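Local coordinates for protein KLTH0A00704p (Lachancea thermotolerans, PDB 4J2G) that probably helps recruit PI 3-kinase during autophagy through its HORMA domain, the part of this Atg13-family protein held in the chain, at residues A[89-95]-A[126-132]; A[219-225]-A[262-266]. The protein carries 1 engineered substitution. The contacts are given in a common frame with arbitrary orientation. Residue numbers count along the deposited sequence, not the author numbering.

How the contacts relate
Contact 1 closes first: after strand 89-96 the chain leaves the large sheet, makes the hairpin 105-109/115-120 of a separate small sheet, and returns as strand 126-136 beside 89-96. Only after that, past helices 158-177 and 179-187 and strand 201-208, does contact 2 open, with the loop 219-225 meeting the end of strand 255-264 once strand 242-252 has been laid down. The two closures are thus in series, neither nesting nor crossing. Strand 126-136 joins them spatially: Arg131 N lies 2.7 Å from Ser262 O and Glu126 O 2.9 Å from Ile219 N, both probable hydrogen bonds. One sulfate touches both contacts, whose centres are about 10 Å apart.

Contact 1 of 2, residues A[89-95]-A[126-132]; sequences LVIETYL and EIMLERW. With SO4 (sulfate ion), chain C.
Strands 89-95 and 126-132 run antiparallel, their short axes 4.3 Å apart and 134° between directions. Hydrogen-bonded pairs are Ile91-Trp132 (Ile91 N to Trp132 O 2.9 Å, Trp132 N to Ile91 O 2.8 Å), Thr93-Glu130 (Thr93 N to Glu130 O 2.9 Å) and Leu95-Ile127 (Leu95 N to Ile127 O 2.7 Å, Ile127 N to Leu95 O 2.8 Å); Glu92-Arg131 and Tyr94-Met128 are non-hydrogen-bonded. Between Thr93 and Tyr94 a classic beta bulge shifts the register by one: Leu129 (phi/psi -124/-36) and Glu130 both give their N to Thr93 O (2.7 and 3.2 Å). Leu129 (m, t) is a bump whose CD1 fills the hollow beside Leu95 CB (4.2 Å) and Thr93 CG2 (4.4 Å). On the face of Ile91, Thr93 and Trp132, Glu130 OE1 receives Thr93 OG1 (2.9 Å) and Trp132 NE1 (3.1 Å), while Trp132 CB meets Ile91 CB (3.9 Å); Ile37 (helix 18-39) and Leu171, Leu174 and Val175 (helix 158-177) pack against Trp132. On the other face selenomethionine Met128 SE fills the gap between Glu92 CD (3.8 Å) and Tyr94 CB (4.3 Å). The Tyr94 ring (chi1 p) lies against Glu126, CD2 3.7 Å from Glu126 CB, with Glu126 OE1, salt-bridged to Arg205, over one face. Arg131 NH2 bridges Glu92 OE2 (2.9 Å) and sulfate O4 (2.6 Å); Arg218 takes Glu92 OE1. This is a bulged central pair of the antiparallel HORMA-domain sheet, helices on one face.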
# COMPACT_ATOMS: atom_id res chain seq x y z
N LEU A 89 -6.33 -5.07 7.62
CA LEU A 89 -5.63 -5.54 6.41
C LEU A 89 -4.63 -4.50 5.94
O LEU A 89 -4.99 -3.39 5.56
CB LEU A 89 -6.64 -5.89 5.32
CG LEU A 89 -6.41 -6.38 3.83
CD1 LEU A 89 -5.02 -6.42 3.30
CD2 LEU A 89 -7.04 -7.75 3.60
N VAL A 90 -3.35 -4.88 6.01
CA VAL A 90 -2.21 -4.08 5.65
C VAL A 90 -1.59 -4.55 4.35
O VAL A 90 -1.40 -5.74 4.15
CB VAL A 90 -1.23 -3.99 6.82
CG1 VAL A 90 0.13 -3.31 6.44
CG2 VAL A 90 -1.95 -3.18 7.87
N ILE A 91 -1.35 -3.61 3.43
CA ILE A 91 -0.67 -3.94 2.16
C ILE A 91 0.59 -3.08 1.98
O ILE A 91 0.51 -1.89 2.06
CB ILE A 91 -1.58 -3.79 0.97
CG1 ILE A 91 -2.76 -4.79 1.10
CG2 ILE A 91 -0.86 -4.13 -0.35
CD1 ILE A 91 -3.81 -4.61 0.04
N GLU A 92 1.73 -3.71 1.76
CA GLU A 92 2.96 -2.95 1.50
C GLU A 92 3.31 -3.08 0.01
O GLU A 92 3.17 -4.13 -0.54
CB GLU A 92 4.06 -3.52 2.33
CG GLU A 92 3.88 -3.24 3.84
CD GLU A 92 5.19 -3.61 4.62
OE1 GLU A 92 5.94 -4.49 4.17
OE2 GLU A 92 5.46 -2.99 5.66
N THR A 93 3.70 -1.99 -0.64
CA THR A 93 4.08 -2.00 -2.04
C THR A 93 5.52 -1.57 -1.99
O THR A 93 5.85 -0.58 -1.33
CB THR A 93 3.27 -0.99 -2.86
OG1 THR A 93 1.89 -1.43 -2.94
CG2 THR A 93 3.81 -0.89 -4.33
N TYR A 94 6.39 -2.31 -2.66
CA TYR A 94 7.82 -1.97 -2.58
C TYR A 94 8.52 -2.14 -3.91
O TYR A 94 8.02 -2.83 -4.78
CB TYR A 94 8.52 -2.81 -1.51
CG TYR A 94 8.26 -4.29 -1.71
CD1 TYR A 94 7.21 -4.93 -1.07
CD2 TYR A 94 9.02 -5.03 -2.58
CE1 TYR A 94 6.93 -6.26 -1.30
CE2 TYR A 94 8.77 -6.37 -2.79
CZ TYR A 94 7.73 -6.98 -2.12
OH TYR A 94 7.48 -8.32 -2.37
N LEU A 95 9.72 -1.57 -4.02
CA LEU A 95 10.57 -1.82 -5.15
C LEU A 95 11.52 -2.92 -4.74
O LEU A 95 12.34 -2.74 -3.83
CB LEU A 95 11.31 -0.55 -5.53
CG LEU A 95 12.21 -0.58 -6.76
CD1 LEU A 95 11.42 -0.97 -8.01
CD2 LEU A 95 12.85 0.78 -6.89
N GLU A 126 14.65 -4.28 -0.47
CA GLU A 126 13.49 -3.53 -1.08
C GLU A 126 13.42 -2.05 -0.66
O GLU A 126 14.00 -1.67 0.35
CB GLU A 126 12.15 -4.20 -0.72
CG GLU A 126 11.97 -4.38 0.76
CD GLU A 126 10.66 -5.05 1.13
OE1 GLU A 126 10.44 -6.19 0.68
OE2 GLU A 126 9.85 -4.41 1.87
N ILE A 127 12.72 -1.22 -1.45
CA ILE A 127 12.39 0.14 -1.02
C ILE A 127 10.90 0.21 -0.92
O ILE A 127 10.20 -0.00 -1.93
CB ILE A 127 12.89 1.17 -2.03
CG1 ILE A 127 14.41 1.04 -2.14
CG2 ILE A 127 12.41 2.62 -1.74
CD1 ILE A 127 14.97 1.59 -3.44
N MSE A 128 10.39 0.52 0.28
CA MSE A 128 8.96 0.68 0.52
C MSE A 128 8.43 1.85 -0.26
O MSE A 128 9.06 2.89 -0.31
CB MSE A 128 8.81 1.02 1.99
CG MSE A 128 8.69 -0.23 2.81
SE MSE A 128 7.26 -1.47 2.34
CE MSE A 128 5.91 -0.16 2.89
N LEU A 129 7.24 1.71 -0.85
CA LEU A 129 6.70 2.80 -1.59
C LEU A 129 5.29 3.22 -1.09
O LEU A 129 4.94 4.39 -1.18
CB LEU A 129 6.59 2.35 -3.08
CG LEU A 129 7.86 1.90 -3.82
CD1 LEU A 129 7.57 1.30 -5.17
CD2 LEU A 129 8.85 3.04 -3.94
N GLU A 130 4.48 2.27 -0.67
CA GLU A 130 3.12 2.56 -0.24
C GLU A 130 2.77 1.63 0.88
O GLU A 130 3.20 0.46 0.88
CB GLU A 130 2.08 2.25 -1.32
CG GLU A 130 2.30 2.87 -2.68
CD GLU A 130 1.28 2.35 -3.75
OE1 GLU A 130 0.81 1.13 -3.76
OE2 GLU A 130 0.98 3.18 -4.62
N ARG A 131 1.95 2.11 1.80
CA ARG A 131 1.38 1.16 2.77
C ARG A 131 -0.09 1.46 2.97
O ARG A 131 -0.43 2.54 3.40
CB ARG A 131 2.11 1.19 4.10
CG ARG A 131 1.68 0.09 5.08
CD ARG A 131 2.49 0.23 6.39
NE ARG A 131 3.85 -0.33 6.28
CZ ARG A 131 4.98 0.33 6.56
NH1 ARG A 131 4.98 1.58 6.97
NH2 ARG A 131 6.15 -0.30 6.45
N TRP A 132 -0.92 0.47 2.65
CA TRP A 132 -2.40 0.61 2.68
C TRP A 132 -2.87 -0.04 3.95
O TRP A 132 -2.27 -1.00 4.44
CB TRP A 132 -3.02 -0.16 1.51
CG TRP A 132 -2.69 0.34 0.17
CD1 TRP A 132 -1.52 0.09 -0.56
CD2 TRP A 132 -3.51 1.15 -0.66
NE1 TRP A 132 -1.57 0.74 -1.75
CE2 TRP A 132 -2.79 1.36 -1.87
CE3 TRP A 132 -4.79 1.74 -0.50
CZ2 TRP A 132 -3.31 2.12 -2.94
CZ3 TRP A 132 -5.29 2.48 -1.53
CH2 TRP A 132 -4.54 2.69 -2.76
S SO4 C . 8.64 1.97 7.74
O1 SO4 C . 7.54 2.35 8.61
O2 SO4 C . 9.47 3.17 7.73
O3 SO4 C . 9.53 0.84 8.12
O4 SO4 C . 8.04 1.55 6.45

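Contact 2 of 2, residues A[219-225]-A[262-266]; sequences IGLSKSL and SYRKD. With SO4 (sulfate ion), chain C.
A single arginine side chain spans the space between strand end and loop and meets two backbone carbonyls of one turn: Arg264 NH2 donates to Gly220 O at 2.8 Å and Arg264 NH1 to Lys223 O at 2.6 Å (165° at the hydrogen). These oxygens belong to the first and last residues of a type I turn, Gly220 to Lys223, with Leu221 at -49/-33, Ser222 at -64/-32 and a long turn bond, Lys223 N to Gly220 O, of 3.3 Å. To get there Arg264 leaves strand 262-264 with chi1 and chi2 both t, then bends at chi3 (m); its NE is hydrogen-bonded to Met128 O, so the guanidinium also ties in strand 126-136. Both carbonyls lie near the guanidinium plane, and Leu225 CD1 sits over one of its faces, 3.6 Å from NH1. Leu221 (m, t) fills the space beside the aliphatic part, its CD2 4.3 Å from Arg264 CB and its CD1 4.4 Å from Ser262 CB. Without regular pairing, the segments come no nearer than 6.6 Å between CA atoms, at Leu221-Arg264. In this crystal the turn also offers Leu221 N to sulfate O4 (2.9 Å) and Ser222 N to O2 (2.8 Å); Arg131 also binds the ion, probably from the crystallisation liquor. An arginine at a strand end thus holds the carbonyls of a type I turn, tying the 201-208/242-252 connector to the HORMA domain's large sheet.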
# COMPACT_ATOMS: atom_id res chain seq x y z
N ILE A 219 14.84 -0.35 2.76
CA ILE A 219 14.65 1.08 2.95
C ILE A 219 13.16 1.30 3.27
O ILE A 219 12.29 1.19 2.38
CB ILE A 219 14.99 1.89 1.68
CG1 ILE A 219 16.42 1.67 1.19
CG2 ILE A 219 14.70 3.38 1.85
CD1 ILE A 219 17.48 2.33 2.04
N GLY A 220 12.88 1.64 4.52
CA GLY A 220 11.53 1.87 5.03
C GLY A 220 10.86 3.14 4.47
O GLY A 220 11.53 4.04 3.97
N LEU A 221 9.54 3.22 4.55
CA LEU A 221 8.86 4.50 4.29
C LEU A 221 9.46 5.69 5.04
O LEU A 221 9.45 6.80 4.52
CB LEU A 221 7.37 4.39 4.62
CG LEU A 221 6.46 3.81 3.54
CD1 LEU A 221 5.04 4.10 3.98
CD2 LEU A 221 6.74 4.33 2.11
N SER A 222 9.98 5.45 6.26
CA SER A 222 10.56 6.52 7.13
C SER A 222 11.83 7.22 6.57
O SER A 222 12.05 8.40 6.84
CB SER A 222 10.85 6.01 8.55
OG SER A 222 12.01 5.13 8.57
N LYS A 223 12.65 6.47 5.82
CA LYS A 223 13.84 7.01 5.18
C LYS A 223 13.45 7.99 4.07
O LYS A 223 12.86 7.63 3.05
CB LYS A 223 14.74 5.87 4.65
CG LYS A 223 15.68 5.26 5.69
CD LYS A 223 16.94 6.12 5.97
CE LYS A 223 16.72 7.19 7.06
NZ LYS A 223 17.93 7.41 7.92
N SER A 224 13.74 9.24 4.28
CA SER A 224 13.49 10.21 3.27
C SER A 224 14.76 10.01 2.51
O SER A 224 15.77 9.52 3.06
CB SER A 224 13.41 11.59 3.92
OG SER A 224 14.65 11.91 4.47
N LEU A 225 14.78 10.34 1.25
CA LEU A 225 16.01 9.94 0.53
C LEU A 225 16.62 11.20 -0.07
O LEU A 225 17.78 11.23 -0.45
CB LEU A 225 15.61 8.97 -0.59
CG LEU A 225 15.17 7.64 0.03
CD1 LEU A 225 14.42 6.80 -1.02
CD2 LEU A 225 16.40 6.90 0.60
N SER A 262 -0.59 5.58 2.97
CA SER A 262 0.58 6.47 3.06
C SER A 262 1.57 6.04 2.01
O SER A 262 1.82 4.84 1.88
CB SER A 262 1.24 6.27 4.40
OG SER A 262 0.38 6.86 5.37
N TYR A 263 2.12 7.01 1.28
CA TYR A 263 3.01 6.73 0.18
C TYR A 263 4.18 7.73 0.04
O TYR A 263 4.04 8.89 0.29
CB TYR A 263 2.24 6.60 -1.12
CG TYR A 263 1.45 7.84 -1.47
CD1 TYR A 263 0.13 8.00 -0.99
CD2 TYR A 263 1.97 8.81 -2.28
CE1 TYR A 263 -0.61 9.13 -1.30
CE2 TYR A 263 1.23 9.96 -2.63
CZ TYR A 263 -0.07 10.10 -2.16
OH TYR A 263 -0.77 11.23 -2.47
N ARG A 264 5.34 7.23 -0.35
CA ARG A 264 6.46 8.08 -0.74
C ARG A 264 6.06 8.95 -1.95
O ARG A 264 5.71 8.41 -3.00
CB ARG A 264 7.62 7.11 -1.07
CG ARG A 264 8.95 7.79 -1.22
CD ARG A 264 10.05 6.78 -1.64
NE ARG A 264 10.25 5.75 -0.63
CZ ARG A 264 10.90 5.92 0.53
NH1 ARG A 264 11.42 7.07 0.90
NH2 ARG A 264 11.03 4.90 1.36
N LYS A 265 6.05 10.28 -1.79
CA LYS A 265 5.83 11.27 -2.88
C LYS A 265 6.66 11.11 -4.14
O LYS A 265 6.18 11.34 -5.24
CB LYS A 265 6.08 12.70 -2.38
CG LYS A 265 5.08 13.24 -1.33
CD LYS A 265 5.66 14.48 -0.65
CE LYS A 265 4.56 15.34 -0.08
NZ LYS A 265 5.21 16.42 0.71
N ASP A 266 7.93 10.75 -3.99
CA ASP A 266 8.77 10.60 -5.15
C ASP A 266 9.09 9.11 -5.46
O ASP A 266 9.61 8.39 -4.60
CB ASP A 266 10.07 11.33 -4.82
CG ASP A 266 9.84 12.75 -4.46
OD1 ASP A 266 9.94 13.57 -5.41
OD2 ASP A 266 9.59 13.05 -3.25
S SO4 C . 8.64 1.97 7.74
O1 SO4 C . 7.54 2.35 8.61
O2 SO4 C . 9.47 3.17 7.73
O3 SO4 C . 9.53 0.84 8.12
O4 SO4 C . 8.04 1.55 6.45